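Local coordinates for protein 7,8-dihydro-6-hydroxymethylpterin pyrophosphokinase-dihydropteroate synthase (Plasmodium falciparum, PDB 6JWS) that probably catalyses two successive steps of folate biosynthesis: ATP-dependent pyrophosphorylation of 6-hydroxymethyl-7,8-dihydropterin, then condensation of that product with 4-aminobenzoate to give 7,8-dihydropteroate, at residues 36-41 / 566-571; 167-172 / 334-339; 393-398 / 412-417; 397-402 / 647-652. The protein carries 1 engineered substitution. One frame throughout, in Å; residues are numbered along the deposited sequence.

Interaction 1. Residues 36-41 / 566-571; sequences TALHLV and GIPRYR
The phenol oxygen of Y570 touches L38 and is also hydrogen-bonded to OE2 of E35, one turn back on the helix of L38. E35 lies just before the 36-41 segment, and its OE2 also forms a salt bridge with NE of R571. The arginine would probably favour the charged form of E35. Across the contact itself L38 contributes packing. L38 and Y570 point at each other from the two sides, and CD1 of L38 ends 3.6 Å from OH of Y570. The same methyl lies 4.3 Å from CG of P568, so one branch of the leucine meets both loop side chains. The other branch, CD2, turns to strand 163-172. P568 also supports the tyrosine: its CB sits 3.4 Å above one face of the Y570 ring, toward the rim. Y570 has CG between its own backbone N and carbonyl carbon (chi1 54°), and this sends the ring back over the proline. The loop is folded by a 3.0 Å bond from R571 N to P568 O. Before it, G566, with positive phi, is the C-prime residue of a Schellman motif that ends helix 547-564. The contact is an interdomain one. It sets helix 30-44 of the pyrophosphokinase part against the loop that leads into the sixth strand, 572-575, of the synthase TIM barrel.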
loop_
_atom_site.group_PDB
_atom_site.type_symbol
_atom_site.label_atom_id
_atom_site.label_comp_id
_atom_site.label_asym_id
_atom_site.label_seq_id
_atom_site.Cartn_x
_atom_site.Cartn_y
_atom_site.Cartn_z
ATOM N N THR B 36 7.528 33.173 -19.267
ATOM C CA THR B 36 7.707 34.462 -19.930
ATOM C C THR B 36 9.191 34.664 -20.253
ATOM O O THR B 36 9.546 35.012 -21.379
ATOM C CB THR B 36 7.112 35.606 -19.085
ATOM O OG1 THR B 36 5.703 35.416 -18.909
ATOM C CG2 THR B 36 7.394 36.984 -19.647
ATOM N N ALA B 37 10.059 34.405 -19.263
ATOM C CA ALA B 37 11.499 34.476 -19.466
ATOM C C ALA B 37 11.955 33.460 -20.507
ATOM O O ALA B 37 12.831 33.781 -21.309
ATOM C CB ALA B 37 12.245 34.317 -18.160
ATOM N N LEU B 38 11.375 32.246 -20.510
ATOM C CA LEU B 38 11.746 31.267 -21.535
ATOM C C LEU B 38 11.477 31.836 -22.923
ATOM O O LEU B 38 12.317 31.705 -23.806
ATOM C CB LEU B 38 10.980 29.948 -21.387
ATOM C CG LEU B 38 11.464 28.980 -20.306
ATOM C CD1 LEU B 38 10.531 27.776 -20.229
ATOM C CD2 LEU B 38 12.886 28.521 -20.565
ATOM N N HIS B 39 10.285 32.419 -23.112
ATOM C CA HIS B 39 9.916 33.036 -24.376
ATOM C C HIS B 39 10.918 34.121 -24.761
ATOM O O HIS B 39 11.404 34.132 -25.885
ATOM C CB HIS B 39 8.505 33.624 -24.306
ATOM C CG HIS B 39 7.433 32.599 -24.203
ATOM N ND1 HIS B 39 7.296 31.576 -25.132
ATOM C CD2 HIS B 39 6.409 32.467 -23.325
ATOM C CE1 HIS B 39 6.250 30.843 -24.809
ATOM N NE2 HIS B 39 5.695 31.363 -23.696
ATOM N N LEU B 40 11.227 35.022 -23.818
ATOM C CA LEU B 40 12.121 36.134 -24.099
ATOM C C LEU B 40 13.520 35.631 -24.434
ATOM O O LEU B 40 14.187 36.205 -25.297
ATOM C CB LEU B 40 12.093 37.132 -22.937
ATOM C CG LEU B 40 10.737 37.814 -22.743
ATOM C CD1 LEU B 40 10.706 38.654 -21.480
ATOM C CD2 LEU B 40 10.365 38.649 -23.963
ATOM N N VAL B 41 13.934 34.528 -23.797
ATOM C CA VAL B 41 15.197 33.880 -24.132
ATOM C C VAL B 41 15.152 33.354 -25.575
ATOM O O VAL B 41 16.101 33.555 -26.332
ATOM C CB VAL B 41 15.563 32.780 -23.107
ATOM C CG1 VAL B 41 16.727 31.909 -23.568
ATOM C CG2 VAL B 41 15.830 33.343 -21.713
ATOM N N GLY B 566 12.852 22.301 -27.588
ATOM C CA GLY B 566 12.455 23.391 -26.716
ATOM C C GLY B 566 11.108 23.190 -26.038
ATOM O O GLY B 566 10.513 24.152 -25.562
ATOM N N ILE B 567 10.610 21.948 -25.987
ATOM C CA ILE B 567 9.457 21.680 -25.137
ATOM C C ILE B 567 9.965 21.585 -23.698
ATOM O O ILE B 567 10.896 20.840 -23.420
ATOM C CB ILE B 567 8.698 20.414 -25.583
ATOM C CG1 ILE B 567 8.264 20.510 -27.054
ATOM C CG2 ILE B 567 7.516 20.134 -24.652
ATOM C CD1 ILE B 567 7.531 21.800 -27.405
ATOM N N PRO B 568 9.462 22.422 -22.765
ATOM C CA PRO B 568 9.955 22.400 -21.385
ATOM C C PRO B 568 9.786 20.995 -20.793
ATOM O O PRO B 568 8.718 20.399 -20.925
ATOM C CB PRO B 568 9.037 23.394 -20.659
ATOM C CG PRO B 568 8.471 24.297 -21.756
ATOM C CD PRO B 568 8.421 23.443 -23.006
ATOM N N ARG B 569 10.852 20.490 -20.145
ATOM C CA ARG B 569 10.923 19.152 -19.571
ATOM C C ARG B 569 9.756 18.865 -18.622
ATOM O O ARG B 569 9.228 17.751 -18.623
ATOM C CB ARG B 569 12.259 18.933 -18.846
ATOM C CG ARG B 569 12.505 17.490 -18.412
ATOM C CD ARG B 569 13.854 17.301 -17.728
ATOM N NE ARG B 569 14.921 17.588 -18.669
ATOM C CZ ARG B 569 15.590 16.656 -19.334
ATOM N NH1 ARG B 569 15.356 15.370 -19.101
ATOM N NH2 ARG B 569 16.512 17.030 -20.202
ATOM N N TYR B 570 9.368 19.857 -17.813
ATOM C CA TYR B 570 8.371 19.687 -16.767
ATOM C C TYR B 570 6.955 19.631 -17.357
ATOM O O TYR B 570 5.984 19.484 -16.619
ATOM C CB TYR B 570 8.515 20.808 -15.731
ATOM C CG TYR B 570 8.473 22.195 -16.317
ATOM C CD1 TYR B 570 7.264 22.815 -16.563
ATOM C CD2 TYR B 570 9.632 22.861 -16.682
ATOM C CE1 TYR B 570 7.189 24.065 -17.147
ATOM C CE2 TYR B 570 9.578 24.118 -17.258
ATOM C CZ TYR B 570 8.352 24.723 -17.479
ATOM O OH TYR B 570 8.265 25.954 -18.063
ATOM N N ARG B 571 6.827 19.706 -18.693
ATOM C CA ARG B 571 5.505 19.682 -19.315
ATOM C C ARG B 571 5.261 18.371 -20.071
ATOM O O ARG B 571 4.271 18.255 -20.787
ATOM C CB ARG B 571 5.304 20.874 -20.261
ATOM C CG ARG B 571 4.910 22.166 -19.556
ATOM C CD ARG B 571 4.583 23.283 -20.538
ATOM N NE ARG B 571 4.072 24.477 -19.886
ATOM C CZ ARG B 571 2.800 24.686 -19.554
ATOM N NH1 ARG B 571 1.890 23.746 -19.799
ATOM N NH2 ARG B 571 2.449 25.824 -18.974
#

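Interaction 2. Residues 167-172 / 334-339; sequences TVVVKT and NDMIPE
The thioether of M336 lies against the hydroxyl of T167. OG1 of T167 is 3.2 Å from CE and 3.3 Å from SD of M336, so the oxygen faces the S-CH3 end of the chain and the fit is tight. T167 holds OG1 between its backbone N and carbonyl carbon (chi1 60°), on the side of the methionine. SD also passes over the strand backbone, 3.9 Å from N of V168. The apolar part of the contact is V169 with M336. The two run alongside each other with their ends pointing opposite ways, and CG2 of V169 meets CE of M336 at 3.6 Å. M336 is stretched at chi2 but bent at chi3 (-57°), and the bend brings the methyl round to lie against both T167 and V169. Strand 163-172 belongs to the six-stranded antiparallel sheet of the pyrophosphokinase part, an alpha-beta-alpha sandwich, as in other pyrophosphokinases of this family. The T167 side chain is about 12 Å from the bound ATP. T167 and V169 point to the face covered by the end of helix 327-336, while V168 points to the other face, where helix 30-44 packs. V19 and N50 of the two flanking strands also touch M336. The polar fixing of the helix end runs through the neighbouring residue. OD2 of D335 is hydrogen-bonded to OH of Y55 and to the backbone N of Y53.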
loop_
_atom_site.group_PDB
_atom_site.type_symbol
_atom_site.label_atom_id
_atom_site.label_comp_id
_atom_site.label_asym_id
_atom_site.label_seq_id
_atom_site.Cartn_x
_atom_site.Cartn_y
_atom_site.Cartn_z
ATOM N N THR B 167 16.753 25.405 -15.166
ATOM C CA THR B 167 17.847 25.661 -16.093
ATOM C C THR B 167 17.398 25.447 -17.542
ATOM O O THR B 167 16.381 24.793 -17.792
ATOM C CB THR B 167 19.122 24.891 -15.713
ATOM O OG1 THR B 167 18.896 23.477 -15.707
ATOM C CG2 THR B 167 19.758 25.382 -14.418
ATOM N N VAL B 168 18.153 26.050 -18.480
ATOM C CA VAL B 168 17.947 25.939 -19.915
ATOM C C VAL B 168 19.310 25.935 -20.601
ATOM O O VAL B 168 20.230 26.610 -20.149
ATOM C CB VAL B 168 17.034 27.036 -20.511
ATOM C CG1 VAL B 168 15.829 27.341 -19.645
ATOM C CG2 VAL B 168 17.786 28.309 -20.854
ATOM N N VAL B 169 19.434 25.146 -21.676
ATOM C CA VAL B 169 20.560 25.271 -22.586
ATOM C C VAL B 169 20.086 26.032 -23.826
ATOM O O VAL B 169 19.026 25.727 -24.387
ATOM C CB VAL B 169 21.156 23.900 -22.953
ATOM C CG1 VAL B 169 22.292 24.032 -23.952
ATOM C CG2 VAL B 169 21.599 23.090 -21.733
ATOM N N VAL B 170 20.872 27.044 -24.223
ATOM C CA VAL B 170 20.593 27.913 -25.357
ATOM C C VAL B 170 21.717 27.774 -26.384
ATOM O O VAL B 170 22.905 27.843 -26.052
ATOM C CB VAL B 170 20.410 29.378 -24.905
ATOM C CG1 VAL B 170 19.982 30.278 -26.047
ATOM C CG2 VAL B 170 19.374 29.485 -23.804
ATOM N N LYS B 171 21.330 27.538 -27.642
ATOM C CA LYS B 171 22.237 27.741 -28.766
ATOM C C LYS B 171 22.068 29.200 -29.184
ATOM O O LYS B 171 20.976 29.594 -29.599
ATOM C CB LYS B 171 21.954 26.720 -29.868
ATOM C CG LYS B 171 22.773 26.810 -31.152
ATOM C CD LYS B 171 22.056 26.111 -32.334
ATOM C CE LYS B 171 22.468 24.675 -32.621
ATOM N NZ LYS B 171 21.407 23.913 -33.336
ATOM N N THR B 172 23.131 29.999 -28.976
ATOM C CA THR B 172 23.027 31.455 -28.998
ATOM C C THR B 172 23.882 32.066 -30.107
ATOM O O THR B 172 24.911 31.519 -30.503
ATOM C CB THR B 172 23.285 32.061 -27.609
ATOM O OG1 THR B 172 22.727 33.373 -27.613
ATOM C CG2 THR B 172 24.745 32.126 -27.217
ATOM N N ASN B 334 21.687 18.412 -13.289
ATOM C CA ASN B 334 21.758 16.957 -13.294
ATOM C C ASN B 334 20.683 16.375 -14.216
ATOM O O ASN B 334 20.826 15.252 -14.678
ATOM C CB ASN B 334 21.693 16.375 -11.875
ATOM C CG ASN B 334 21.688 14.857 -11.829
ATOM O OD1 ASN B 334 22.625 14.200 -12.288
ATOM N ND2 ASN B 334 20.633 14.282 -11.274
ATOM N N ASP B 335 19.589 17.122 -14.442
ATOM C CA ASP B 335 18.507 16.672 -15.310
ATOM C C ASP B 335 18.932 16.767 -16.772
ATOM O O ASP B 335 18.546 15.915 -17.570
ATOM C CB ASP B 335 17.255 17.547 -15.188
ATOM C CG ASP B 335 16.482 17.411 -13.890
ATOM O OD1 ASP B 335 16.612 16.368 -13.220
ATOM O OD2 ASP B 335 15.768 18.351 -13.554
ATOM N N MET B 336 19.706 17.820 -17.100
ATOM C CA MET B 336 20.025 18.201 -18.476
ATOM C C MET B 336 21.333 17.557 -18.922
ATOM O O MET B 336 21.362 16.932 -19.971
ATOM C CB MET B 336 20.158 19.719 -18.677
ATOM C CG MET B 336 19.022 20.538 -18.086
ATOM S SD MET B 336 19.067 22.234 -18.734
ATOM C CE MET B 336 20.719 22.737 -18.246
ATOM N N ILE B 337 22.404 17.714 -18.126
ATOM C CA ILE B 337 23.750 17.438 -18.613
ATOM C C ILE B 337 24.542 16.696 -17.545
ATOM O O ILE B 337 25.619 17.131 -17.137
ATOM C CB ILE B 337 24.456 18.739 -19.056
ATOM C CG1 ILE B 337 24.626 19.722 -17.891
ATOM C CG2 ILE B 337 23.732 19.366 -20.246
ATOM C CD1 ILE B 337 25.217 21.071 -18.285
ATOM N N PRO B 338 24.056 15.516 -17.104
ATOM C CA PRO B 338 24.689 14.784 -16.004
ATOM C C PRO B 338 26.149 14.413 -16.276
ATOM O O PRO B 338 26.955 14.336 -15.343
ATOM C CB PRO B 338 23.841 13.502 -15.875
ATOM C CG PRO B 338 23.107 13.378 -17.209
ATOM C CD PRO B 338 22.903 14.801 -17.683
ATOM N N GLU B 339 26.499 14.226 -17.554
ATOM C CA GLU B 339 27.826 13.729 -17.886
ATOM C C GLU B 339 28.809 14.863 -18.160
ATOM O O GLU B 339 29.984 14.598 -18.388
ATOM C CB GLU B 339 27.777 12.697 -19.016
ATOM C CG GLU B 339 27.061 11.418 -18.616
ATOM C CD GLU B 339 27.535 10.775 -17.315
ATOM O OE1 GLU B 339 28.778 10.662 -17.118
ATOM O OE2 GLU B 339 26.665 10.386 -16.490
#

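Interaction 3. Residues 393-398 / 412-417; sequences GILNVN and KRAVQR
L395 fills the tight part of this contact, with both methyls against helix 411-424. Its CD1 lies 4.0 Å from CG of R417 and its CD2 lies 4.3 Å from CB of A414. CD1 of L395 is also 4.0 Å from O of A414. By touching A414 and R417, three residues on, the leucine covers about one turn. L395 runs antiparallel to the aliphatic part of R417. The looser side is bridged by water. One water donates to O of I394 (2.9 Å) and accepts from NE of R417 (2.8 Å). R417 bends at chi2 (61°), and the bend turns NE toward the strand, where the water lies. R417 is partly exposed, and its NH1 forms long, weak ion pairs with E420 and E424. A414 is buried and also packs on V455 of helix 448-464. Strand 390-396, helix 411-424 and the parallel neighbour strand 428-432 form the first beta-alpha-beta crossover of the TIM barrel.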
loop_
_atom_site.group_PDB
_atom_site.type_symbol
_atom_site.label_atom_id
_atom_site.label_comp_id
_atom_site.label_asym_id
_atom_site.label_seq_id
_atom_site.Cartn_x
_atom_site.Cartn_y
_atom_site.Cartn_z
ATOM N N GLY B 393 -10.883 12.113 -16.508
ATOM C CA GLY B 393 -12.144 11.506 -16.934
ATOM C C GLY B 393 -12.219 11.395 -18.458
ATOM O O GLY B 393 -11.766 12.291 -19.171
ATOM N N ILE B 394 -12.745 10.266 -18.940
ATOM C CA ILE B 394 -12.666 9.913 -20.353
ATOM C C ILE B 394 -13.966 10.327 -21.045
ATOM O O ILE B 394 -15.047 9.952 -20.608
ATOM C CB ILE B 394 -12.433 8.397 -20.540
ATOM C CG1 ILE B 394 -11.082 7.920 -20.014
ATOM C CG2 ILE B 394 -12.627 7.987 -21.998
ATOM C CD1 ILE B 394 -11.018 6.415 -19.809
ATOM N N LEU B 395 -13.852 11.088 -22.139
ATOM C CA LEU B 395 -14.988 11.321 -23.017
ATOM C C LEU B 395 -14.628 10.877 -24.432
ATOM O O LEU B 395 -13.949 11.590 -25.150
ATOM C CB LEU B 395 -15.392 12.798 -23.007
ATOM C CG LEU B 395 -16.597 13.100 -23.901
ATOM C CD1 LEU B 395 -17.875 12.550 -23.286
ATOM C CD2 LEU B 395 -16.743 14.593 -24.140
ATOM N N ASN B 396 -15.078 9.686 -24.806
ATOM C CA ASN B 396 -14.903 9.180 -26.154
ATOM C C ASN B 396 -16.198 9.445 -26.921
ATOM O O ASN B 396 -17.222 8.829 -26.640
ATOM C CB ASN B 396 -14.573 7.685 -26.147
ATOM C CG ASN B 396 -14.523 7.074 -27.536
ATOM O OD1 ASN B 396 -14.233 7.749 -28.516
ATOM N ND2 ASN B 396 -14.763 5.777 -27.626
ATOM N N VAL B 397 -16.136 10.379 -27.875
ATOM C CA VAL B 397 -17.342 10.848 -28.539
ATOM C C VAL B 397 -17.951 9.726 -29.388
ATOM O O VAL B 397 -19.158 9.487 -29.312
ATOM C CB VAL B 397 -17.114 12.165 -29.299
ATOM C CG1 VAL B 397 -18.376 12.598 -30.056
ATOM C CG2 VAL B 397 -16.652 13.254 -28.337
ATOM N N ASN B 398 -17.101 8.997 -30.120
ATOM C CA ASN B 398 -17.518 7.803 -30.837
ATOM C C ASN B 398 -18.369 6.904 -29.942
ATOM O O ASN B 398 -19.497 6.564 -30.306
ATOM C CB ASN B 398 -16.329 6.980 -31.329
ATOM C CG ASN B 398 -16.119 7.069 -32.823
ATOM O OD1 ASN B 398 -15.149 7.674 -33.278
ATOM N ND2 ASN B 398 -17.015 6.465 -33.591
ATOM N N LYS B 412 -24.664 17.976 -27.008
ATOM C CA LYS B 412 -25.226 18.454 -25.753
ATOM C C LYS B 412 -25.087 17.377 -24.683
ATOM O O LYS B 412 -24.813 17.694 -23.532
ATOM C CB LYS B 412 -26.706 18.831 -25.888
ATOM C CG LYS B 412 -27.007 20.093 -26.684
ATOM C CD LYS B 412 -28.470 20.516 -26.550
ATOM C CE LYS B 412 -29.060 21.148 -27.796
ATOM N NZ LYS B 412 -28.079 22.000 -28.512
ATOM N N ARG B 413 -25.333 16.119 -25.076
ATOM C CA ARG B 413 -25.164 14.962 -24.210
ATOM C C ARG B 413 -23.680 14.834 -23.844
ATOM O O ARG B 413 -23.355 14.567 -22.696
ATOM C CB ARG B 413 -25.715 13.722 -24.918
ATOM C CG ARG B 413 -25.607 12.419 -24.139
ATOM C CD ARG B 413 -25.814 11.233 -25.073
ATOM N NE ARG B 413 -26.502 10.074 -24.507
ATOM C CZ ARG B 413 -25.937 9.142 -23.739
ATOM N NH1 ARG B 413 -24.656 9.225 -23.417
ATOM N NH2 ARG B 413 -26.659 8.128 -23.289
ATOM N N ALA B 414 -22.791 15.091 -24.815
ATOM C CA ALA B 414 -21.352 15.050 -24.593
ATOM C C ALA B 414 -20.965 16.052 -23.509
ATOM O O ALA B 414 -20.286 15.681 -22.556
ATOM C CB ALA B 414 -20.578 15.292 -25.871
ATOM N N VAL B 415 -21.436 17.301 -23.653
ATOM C CA VAL B 415 -21.034 18.369 -22.754
ATOM C C VAL B 415 -21.618 18.133 -21.356
ATOM O O VAL B 415 -20.970 18.411 -20.345
ATOM C CB VAL B 415 -21.382 19.747 -23.351
ATOM C CG1 VAL B 415 -21.292 20.871 -22.328
ATOM C CG2 VAL B 415 -20.484 20.053 -24.537
ATOM N N GLN B 416 -22.837 17.587 -21.309
ATOM C CA GLN B 416 -23.481 17.237 -20.062
ATOM C C GLN B 416 -22.569 16.282 -19.287
ATOM O O GLN B 416 -22.339 16.473 -18.093
ATOM C CB GLN B 416 -24.799 16.533 -20.378
ATOM C CG GLN B 416 -25.972 16.924 -19.495
ATOM C CD GLN B 416 -27.261 16.675 -20.251
ATOM O OE1 GLN B 416 -27.837 17.581 -20.859
ATOM N NE2 GLN B 416 -27.705 15.425 -20.259
ATOM N N ARG B 417 -22.079 15.243 -19.982
ATOM C CA ARG B 417 -21.185 14.236 -19.431
ATOM C C ARG B 417 -19.906 14.885 -18.893
ATOM O O ARG B 417 -19.436 14.506 -17.825
ATOM C CB ARG B 417 -20.910 13.145 -20.470
ATOM C CG ARG B 417 -20.028 12.005 -19.979
ATOM C CD ARG B 417 -20.567 11.211 -18.801
ATOM N NE ARG B 417 -19.596 10.206 -18.370
ATOM C CZ ARG B 417 -19.316 9.900 -17.100
ATOM N NH1 ARG B 417 -19.943 10.514 -16.108
ATOM N NH2 ARG B 417 -18.406 8.979 -16.833
HETATM O O HOH W 1 -17.989 9.778 -20.628
#

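Interaction 4. Residues 397-402 / 647-652; sequences VNYDSF and WMFQMN. With MG (magnesium ion), chain O.
Y399 sits in the short helix 397-402, and F649 to M651 pass it as an extended loop without regular secondary structure. With CG anti to the backbone N (chi1 -174°) the Y399 ring extends from the helix, and its hydroxyl end comes nearer the loop. OH of Y399 comes to the edge of the F649 ring, near its plane, 3.8 Å from CE1 of F649. It also lies 3.3 Å from OD1 of N652. That oxygen approaches the tyrosine ring obliquely, 3.5 Å from CE2 of Y399, and the ring and amide planes are 81° apart. N652 is poorly ordered and touches a crystal neighbour, so its details are less certain. Helix 397-402 follows the first strand of the TIM barrel, at the end where pteroic acid binds; the Y399 side chain is about 10 Å from the bound pteroic acid. The loop leads into helix 657-680, where Y663 stacks on F649. Next to F649, the backbone O of M648 binds a magnesium ion at 2.2 Å. Two waters, at 2.2 and 2.4 Å from the magnesium, and the carboxylates of D689 and E692 are its other ligands. The M648 side chain packs on Q664 of the second subunit.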
loop_
_atom_site.group_PDB
_atom_site.type_symbol
_atom_site.label_atom_id
_atom_site.label_comp_id
_atom_site.label_asym_id
_atom_site.label_seq_id
_atom_site.Cartn_x
_atom_site.Cartn_y
_atom_site.Cartn_z
ATOM N N VAL B 397 -16.136 10.379 -27.875
ATOM C CA VAL B 397 -17.342 10.848 -28.539
ATOM C C VAL B 397 -17.951 9.726 -29.388
ATOM O O VAL B 397 -19.158 9.487 -29.312
ATOM C CB VAL B 397 -17.114 12.165 -29.299
ATOM C CG1 VAL B 397 -18.376 12.598 -30.056
ATOM C CG2 VAL B 397 -16.652 13.254 -28.337
ATOM N N ASN B 398 -17.101 8.997 -30.120
ATOM C CA ASN B 398 -17.518 7.803 -30.837
ATOM C C ASN B 398 -18.369 6.904 -29.942
ATOM O O ASN B 398 -19.497 6.564 -30.306
ATOM C CB ASN B 398 -16.329 6.980 -31.329
ATOM C CG ASN B 398 -16.119 7.069 -32.823
ATOM O OD1 ASN B 398 -15.149 7.674 -33.278
ATOM N ND2 ASN B 398 -17.015 6.465 -33.591
ATOM N N TYR B 399 -17.801 6.489 -28.799
ATOM C CA TYR B 399 -18.499 5.587 -27.899
ATOM C C TYR B 399 -19.807 6.221 -27.447
ATOM O O TYR B 399 -20.856 5.609 -27.552
ATOM C CB TYR B 399 -17.681 5.220 -26.656
ATOM C CG TYR B 399 -18.343 4.169 -25.797
ATOM C CD1 TYR B 399 -18.245 2.817 -26.111
ATOM C CD2 TYR B 399 -19.090 4.517 -24.681
ATOM C CE1 TYR B 399 -18.858 1.838 -25.336
ATOM C CE2 TYR B 399 -19.703 3.550 -23.888
ATOM C CZ TYR B 399 -19.588 2.206 -24.215
ATOM O OH TYR B 399 -20.194 1.254 -23.437
ATOM N N ASP B 400 -19.713 7.454 -26.958
ATOM C CA ASP B 400 -20.805 8.161 -26.315
ATOM C C ASP B 400 -22.013 8.281 -27.251
ATOM O O ASP B 400 -23.143 8.359 -26.772
ATOM C CB ASP B 400 -20.329 9.546 -25.872
ATOM C CG ASP B 400 -20.703 9.920 -24.450
ATOM O OD1 ASP B 400 -20.178 9.257 -23.506
ATOM O OD2 ASP B 400 -21.503 10.887 -24.291
ATOM N N SER B 401 -21.761 8.314 -28.569
ATOM C CA SER B 401 -22.751 8.626 -29.592
ATOM C C SER B 401 -23.294 7.356 -30.250
ATOM O O SER B 401 -24.496 7.245 -30.460
ATOM C CB SER B 401 -22.189 9.584 -30.642
ATOM O OG SER B 401 -22.193 10.928 -30.172
ATOM N N PHE B 402 -22.406 6.402 -30.570
ATOM C CA PHE B 402 -22.734 5.318 -31.487
ATOM C C PHE B 402 -22.793 3.957 -30.787
ATOM O O PHE B 402 -23.042 2.944 -31.441
ATOM C CB PHE B 402 -21.774 5.302 -32.682
ATOM C CG PHE B 402 -21.588 6.636 -33.358
ATOM C CD1 PHE B 402 -22.683 7.403 -33.743
ATOM C CD2 PHE B 402 -20.319 7.123 -33.633
ATOM C CE1 PHE B 402 -22.508 8.631 -34.365
ATOM C CE2 PHE B 402 -20.143 8.350 -34.259
ATOM C CZ PHE B 402 -21.241 9.105 -34.619
ATOM N N TRP B 647 -24.934 -1.286 -9.619
ATOM C CA TRP B 647 -24.197 -1.408 -10.871
ATOM C C TRP B 647 -23.404 -0.138 -11.165
ATOM O O TRP B 647 -23.934 0.974 -11.122
ATOM C CB TRP B 647 -25.116 -1.740 -12.056
ATOM C CG TRP B 647 -25.926 -2.993 -11.920
ATOM C CD1 TRP B 647 -27.289 -3.083 -11.875
ATOM C CD2 TRP B 647 -25.429 -4.342 -11.839
ATOM N NE1 TRP B 647 -27.676 -4.391 -11.764
ATOM C CE2 TRP B 647 -26.560 -5.188 -11.733
ATOM C CE3 TRP B 647 -24.153 -4.918 -11.826
ATOM C CZ2 TRP B 647 -26.444 -6.577 -11.633
ATOM C CZ3 TRP B 647 -24.040 -6.289 -11.723
ATOM C CH2 TRP B 647 -25.171 -7.107 -11.639
ATOM N N MET B 648 -22.131 -0.333 -11.515
ATOM C CA MET B 648 -21.247 0.782 -11.802
ATOM C C MET B 648 -21.115 0.985 -13.315
ATOM O O MET B 648 -20.630 2.026 -13.757
ATOM C CB MET B 648 -19.880 0.569 -11.143
ATOM C CG MET B 648 -19.926 0.487 -9.618
ATOM S SD MET B 648 -18.409 -0.231 -8.903
ATOM C CE MET B 648 -18.296 -1.760 -9.825
ATOM N N PHE B 649 -21.560 0.000 -14.107
ATOM C CA PHE B 649 -21.646 0.165 -15.550
ATOM C C PHE B 649 -23.059 0.616 -15.927
ATOM O O PHE B 649 -24.027 -0.117 -15.711
ATOM C CB PHE B 649 -21.238 -1.127 -16.263
ATOM C CG PHE B 649 -21.305 -1.099 -17.773
ATOM C CD1 PHE B 649 -20.563 -0.186 -18.510
ATOM C CD2 PHE B 649 -22.095 -2.010 -18.465
ATOM C CE1 PHE B 649 -20.620 -0.175 -19.898
ATOM C CE2 PHE B 649 -22.148 -2.005 -19.853
ATOM C CZ PHE B 649 -21.415 -1.082 -20.569
ATOM N N GLN B 650 -23.165 1.838 -16.472
ATOM C CA GLN B 650 -24.406 2.341 -17.051
ATOM C C GLN B 650 -24.566 1.771 -18.458
ATOM O O GLN B 650 -23.878 2.208 -19.376
ATOM C CB GLN B 650 -24.422 3.872 -17.115
ATOM C CG GLN B 650 -24.362 4.548 -15.752
ATOM C CD GLN B 650 -25.217 5.792 -15.684
ATOM O OE1 GLN B 650 -25.187 6.648 -16.571
ATOM N NE2 GLN B 650 -25.995 5.897 -14.618
ATOM N N MET B 651 -25.475 0.799 -18.602
ATOM C CA MET B 651 -25.707 0.099 -19.858
ATOM C C MET B 651 -26.130 1.079 -20.957
ATOM O O MET B 651 -26.940 1.977 -20.722
ATOM C CB MET B 651 -26.769 -0.995 -19.691
ATOM C CG MET B 651 -26.274 -2.192 -18.890
ATOM S SD MET B 651 -27.514 -3.489 -18.631
ATOM C CE MET B 651 -28.640 -2.683 -17.489
ATOM N N ASN B 652 -25.540 0.904 -22.146
ATOM C CA ASN B 652 -25.906 1.660 -23.337
ATOM C C ASN B 652 -26.992 0.910 -24.109
ATOM O O ASN B 652 -27.916 1.527 -24.641
ATOM C CB ASN B 652 -24.684 1.984 -24.200
ATOM C CG ASN B 652 -23.871 3.124 -23.624
ATOM O OD1 ASN B 652 -23.006 2.912 -22.774
ATOM N ND2 ASN B 652 -24.148 4.337 -24.080
HETATM MG MG MG O . -19.647 4.017 -13.504
HETATM O O HOH W 2 -21.765 4.294 -12.414
HETATM O O HOH W 3 -19.229 6.079 -12.963
#

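In the fold
Interactions 1 and 2 are buried; 2 lies within the pyrophosphokinase part and 1 joins that part to the barrel. They pack on opposite faces of strand 163-172 and touch directly, L38 packing on V168. Interactions 3 and 4 lie in the synthase half, share V397 and N398, and meet where D400 approaches L395 and A414. Interaction 3 is mostly buried with a watered edge; interaction 4 is nearer the surface. Chemistry follows place: apolar packing with a carboxylate grip in 1, thioether packing in 2, leucine and water in 3, and tyrosine beside a metal-bound loop in 4. The centres of interactions 2 and 4 are about 47 Å apart.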